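Local coordinates for cupin 2, conserved barrel domain protein (Novosphingobium aromaticivorans DSM 12444, PDB 3ES1), which is of unknown function but has a cupin-like barrel fold and may pair with a second copy of itself, as in the crystal, at the interface of chains A and B. Sequence-based numbering; all coordinates share one arbitrary frame. Chains: chain A/B, Cupin 2, conserved barrel domain protein.

The interface of chains A and B. Residues chain A 112, 114, 129-131, 133; chain B 19-21, 27-28.
B:Thr19, near the end of the N-terminal strand 14-21 of chain B, docks on A:Val129, A:Arg131 and A:Thr133, where strand 127-130 of the cupin barrel of chain A runs into a loop. B:Thr19 N donates to A:Val129 O at 3.0 Å. The hydroxyl B:Thr19 OG1 accepts from the backbone A:Arg131 N at 2.9 Å, with 169° at the hydrogen. B:Thr19 OG1 is also hydrogen-bonded to the hydroxyl A:Thr133 OG1 at 2.6 Å. A:Thr133 OG1 in turn donates to the side-chain amide oxygen A:Gln130 OE1, on an in-plane lone pair, at 2.7 Å, so B:Thr19 is likely to be the donor between the two hydroxyls. The chain of bonds links A:Gln130 OE1, A:Thr133 OG1 and B:Thr19 OG1 and probably fixes the rotation of both hydroxyls. In A:Thr133 the hydroxyl lies between the backbone N and the carbonyl carbon (chi1 41°), which turns methyl CG2 toward chain B. A:Thr133 CG2 sits over one face of the B:His21 ring, offset toward the rim and 3.8 Å from its centroid.

The side chain of A:Arg131 lies alongside the backbone of B:Thr19, bent at chi3 (56°). A:Arg131 NH1 bonds to B:Thr19 O at 3.0 Å, edge-on in the guanidinium plane and on an in-plane lone pair of the carbonyl. NH1 also reaches water 2, which joins the backbone N of B:His21. Water 1 links A:Arg131 O to ND1 at the edge of the histidine ring, and the two waters bond to each other. An alanine in place of A:Arg131 would probably leave B:Thr19 O without its guanidinium partner and water 2 less firmly held.

A:Leu114 CD1 packs on the backbone of B:Val28, 3.8 Å from B:Val28 CA, while B:Ala27 CB meets A:Thr133 CB. The two-fold pair may be the working dimer. Strands 14-21 and 27-35 of chain B lie against the end of strand 127-130 and the loop residues after it in chain A, with the twin contact on the other side of the two-fold.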
ATOM      1  N   LEU A 112      15.514  -8.704  -2.581  1.00 17.74           N
ATOM      2  CA  LEU A 112      15.710  -7.315  -2.982  1.00 16.88           C
ATOM      3  C   LEU A 112      17.184  -7.043  -3.085  1.00 16.96           C
ATOM      4  O   LEU A 112      17.914  -7.130  -2.094  1.00 17.52           O
ATOM      5  CB  LEU A 112      15.078  -6.376  -1.974  1.00 16.84           C
ATOM      6  CG  LEU A 112      15.313  -4.871  -2.055  1.00 15.62           C
ATOM      7  CD1 LEU A 112      14.873  -4.311  -3.427  1.00 16.24           C
ATOM      8  CD2 LEU A 112      14.587  -4.176  -0.975  1.00 14.86           C
ATOM      9  N   LEU A 114      20.018  -4.110  -4.162  1.00 18.41           N
ATOM     10  CA  LEU A 114      20.286  -2.679  -4.313  1.00 18.63           C
ATOM     11  C   LEU A 114      21.607  -2.483  -5.039  1.00 19.74           C
ATOM     12  O   LEU A 114      21.913  -3.243  -5.933  1.00 20.33           O
ATOM     13  CB  LEU A 114      20.280  -1.982  -2.968  1.00 18.20           C
ATOM     14  CG  LEU A 114      19.005  -2.189  -2.126  1.00 16.47           C
ATOM     15  CD1 LEU A 114      19.092  -1.408  -0.847  1.00 14.73           C
ATOM     16  CD2 LEU A 114      17.756  -1.762  -2.831  1.00 13.78           C
ATOM     17  N   VAL A 129      10.070  -0.375   2.455  1.00 18.05           N
ATOM     18  CA  VAL A 129       9.996   1.089   2.240  1.00 17.89           C
ATOM     19  C   VAL A 129      11.142   1.479   1.313  1.00 18.55           C
ATOM     20  O   VAL A 129      12.299   1.561   1.740  1.00 19.33           O
ATOM     21  CB  VAL A 129      10.053   1.848   3.589  1.00 17.36           C
ATOM     22  CG1 VAL A 129       9.863   3.359   3.418  1.00 17.00           C
ATOM     23  CG2 VAL A 129       8.982   1.266   4.567  1.00 18.32           C
ATOM     24  N   GLN A 130      10.819   1.689   0.047  1.00 18.44           N
ATOM     25  CA  GLN A 130      11.804   1.932  -0.991  1.00 18.26           C
ATOM     26  C   GLN A 130      11.948   3.426  -1.186  1.00 17.90           C
ATOM     27  O   GLN A 130      11.103   4.042  -1.705  1.00 17.94           O
ATOM     28  CB  GLN A 130      11.443   1.208  -2.310  1.00 17.61           C
ATOM     29  CG  GLN A 130      12.444   1.280  -3.429  1.00 18.44           C
ATOM     30  CD  GLN A 130      13.313   0.031  -3.515  1.00 17.73           C
ATOM     31  OE1 GLN A 130      14.459   0.070  -3.256  1.00 18.63           O
ATOM     32  NE2 GLN A 130      12.727  -1.050  -3.821  1.00 18.98           N
ATOM     33  N   ARG A 131      13.052   3.981  -0.726  1.00 18.35           N
ATOM     34  CA  ARG A 131      13.242   5.446  -0.635  1.00 18.77           C
ATOM     35  C   ARG A 131      14.048   6.015  -1.826  1.00 18.90           C
ATOM     36  O   ARG A 131      15.042   6.715  -1.657  1.00 19.06           O
ATOM     37  CB  ARG A 131      13.825   5.815   0.737  1.00 19.44           C
ATOM     38  CG  ARG A 131      12.839   5.509   1.894  1.00 18.72           C
ATOM     39  CD  ARG A 131      13.408   5.784   3.251  1.00 21.33           C
ATOM     40  NE  ARG A 131      13.870   7.173   3.329  1.00 22.23           N
ATOM     41  CZ  ARG A 131      15.135   7.543   3.290  1.00 21.93           C
ATOM     42  NH1 ARG A 131      16.091   6.646   3.150  1.00 19.44           N
ATOM     43  NH2 ARG A 131      15.439   8.830   3.348  1.00 21.40           N
ATOM     44  N   THR A 133      15.512   4.473  -4.271  1.00 19.79           N
ATOM     45  CA  THR A 133      16.738   3.702  -4.522  1.00 19.48           C
ATOM     46  C   THR A 133      16.750   2.817  -5.758  1.00 20.36           C
ATOM     47  O   THR A 133      15.775   2.108  -6.086  1.00 20.61           O
ATOM     48  CB  THR A 133      17.040   2.850  -3.288  1.00 19.33           C
ATOM     49  OG1 THR A 133      15.829   2.300  -2.784  1.00 20.59           O
ATOM     50  CG2 THR A 133      17.679   3.725  -2.148  1.00 17.90           C
TER
ATOM     51  N   THR B  19      15.102   1.150   2.770  1.00 16.50           N
ATOM     52  CA  THR B  19      16.257   1.464   1.950  1.00 16.52           C
ATOM     53  C   THR B  19      16.620   2.937   2.057  1.00 16.98           C
ATOM     54  O   THR B  19      15.881   3.725   2.600  1.00 18.43           O
ATOM     55  CB  THR B  19      16.040   1.137   0.441  1.00 15.40           C
ATOM     56  OG1 THR B  19      15.233   2.144  -0.212  1.00 16.24           O
ATOM     57  CG2 THR B  19      15.380  -0.174   0.252  1.00 14.11           C
ATOM     58  N   GLY B  20      17.815   3.246   1.598  1.00 17.33           N
ATOM     59  CA  GLY B  20      18.302   4.631   1.605  1.00 18.65           C
ATOM     60  C   GLY B  20      19.578   4.752   0.799  1.00 19.01           C
ATOM     61  O   GLY B  20      20.007   3.793   0.165  1.00 18.05           O
ATOM     62  N   HIS B  21      20.182   5.934   0.868  1.00 20.11           N
ATOM     63  CA  HIS B  21      21.452   6.228   0.178  1.00 19.81           C
ATOM     64  C   HIS B  21      22.524   6.543   1.184  1.00 20.61           C
ATOM     65  O   HIS B  21      22.244   7.135   2.237  1.00 20.04           O
ATOM     66  CB  HIS B  21      21.277   7.436  -0.748  1.00 19.64           C
ATOM     67  CG  HIS B  21      20.429   7.164  -1.939  1.00 19.35           C
ATOM     68  ND1 HIS B  21      19.074   7.397  -1.947  1.00 20.76           N
ATOM     69  CD2 HIS B  21      20.731   6.628  -3.148  1.00 20.71           C
ATOM     70  CE1 HIS B  21      18.576   7.014  -3.114  1.00 19.56           C
ATOM     71  NE2 HIS B  21      19.560   6.552  -3.864  1.00 18.27           N
ATOM     72  N   ALA B  27      22.799   3.079  -3.157  1.00 18.04           N
ATOM     73  CA  ALA B  27      21.585   2.466  -2.573  1.00 17.50           C
ATOM     74  C   ALA B  27      21.986   1.299  -1.672  1.00 18.06           C
ATOM     75  O   ALA B  27      22.659   0.347  -2.074  1.00 17.36           O
ATOM     76  CB  ALA B  27      20.579   2.041  -3.650  1.00 17.13           C
ATOM     77  N   VAL B  28      21.602   1.464  -0.417  1.00 18.69           N
ATOM     78  CA  VAL B  28      21.926   0.554   0.661  1.00 18.77           C
ATOM     79  C   VAL B  28      20.703   0.272   1.515  1.00 20.19           C
ATOM     80  O   VAL B  28      19.673   0.939   1.378  1.00 20.92           O
ATOM     81  CB  VAL B  28      23.019   1.164   1.589  1.00 18.50           C
ATOM     82  CG1 VAL B  28      24.217   1.581   0.797  1.00 16.55           C
ATOM     83  CG2 VAL B  28      22.493   2.375   2.364  1.00 17.34           C
TER
HETATM   84  O   HOH W   1      16.843   7.994  -0.131  1.00 17.36           O
HETATM   85  O   HOH W   2      18.536   7.689   2.204  1.00 26.55           O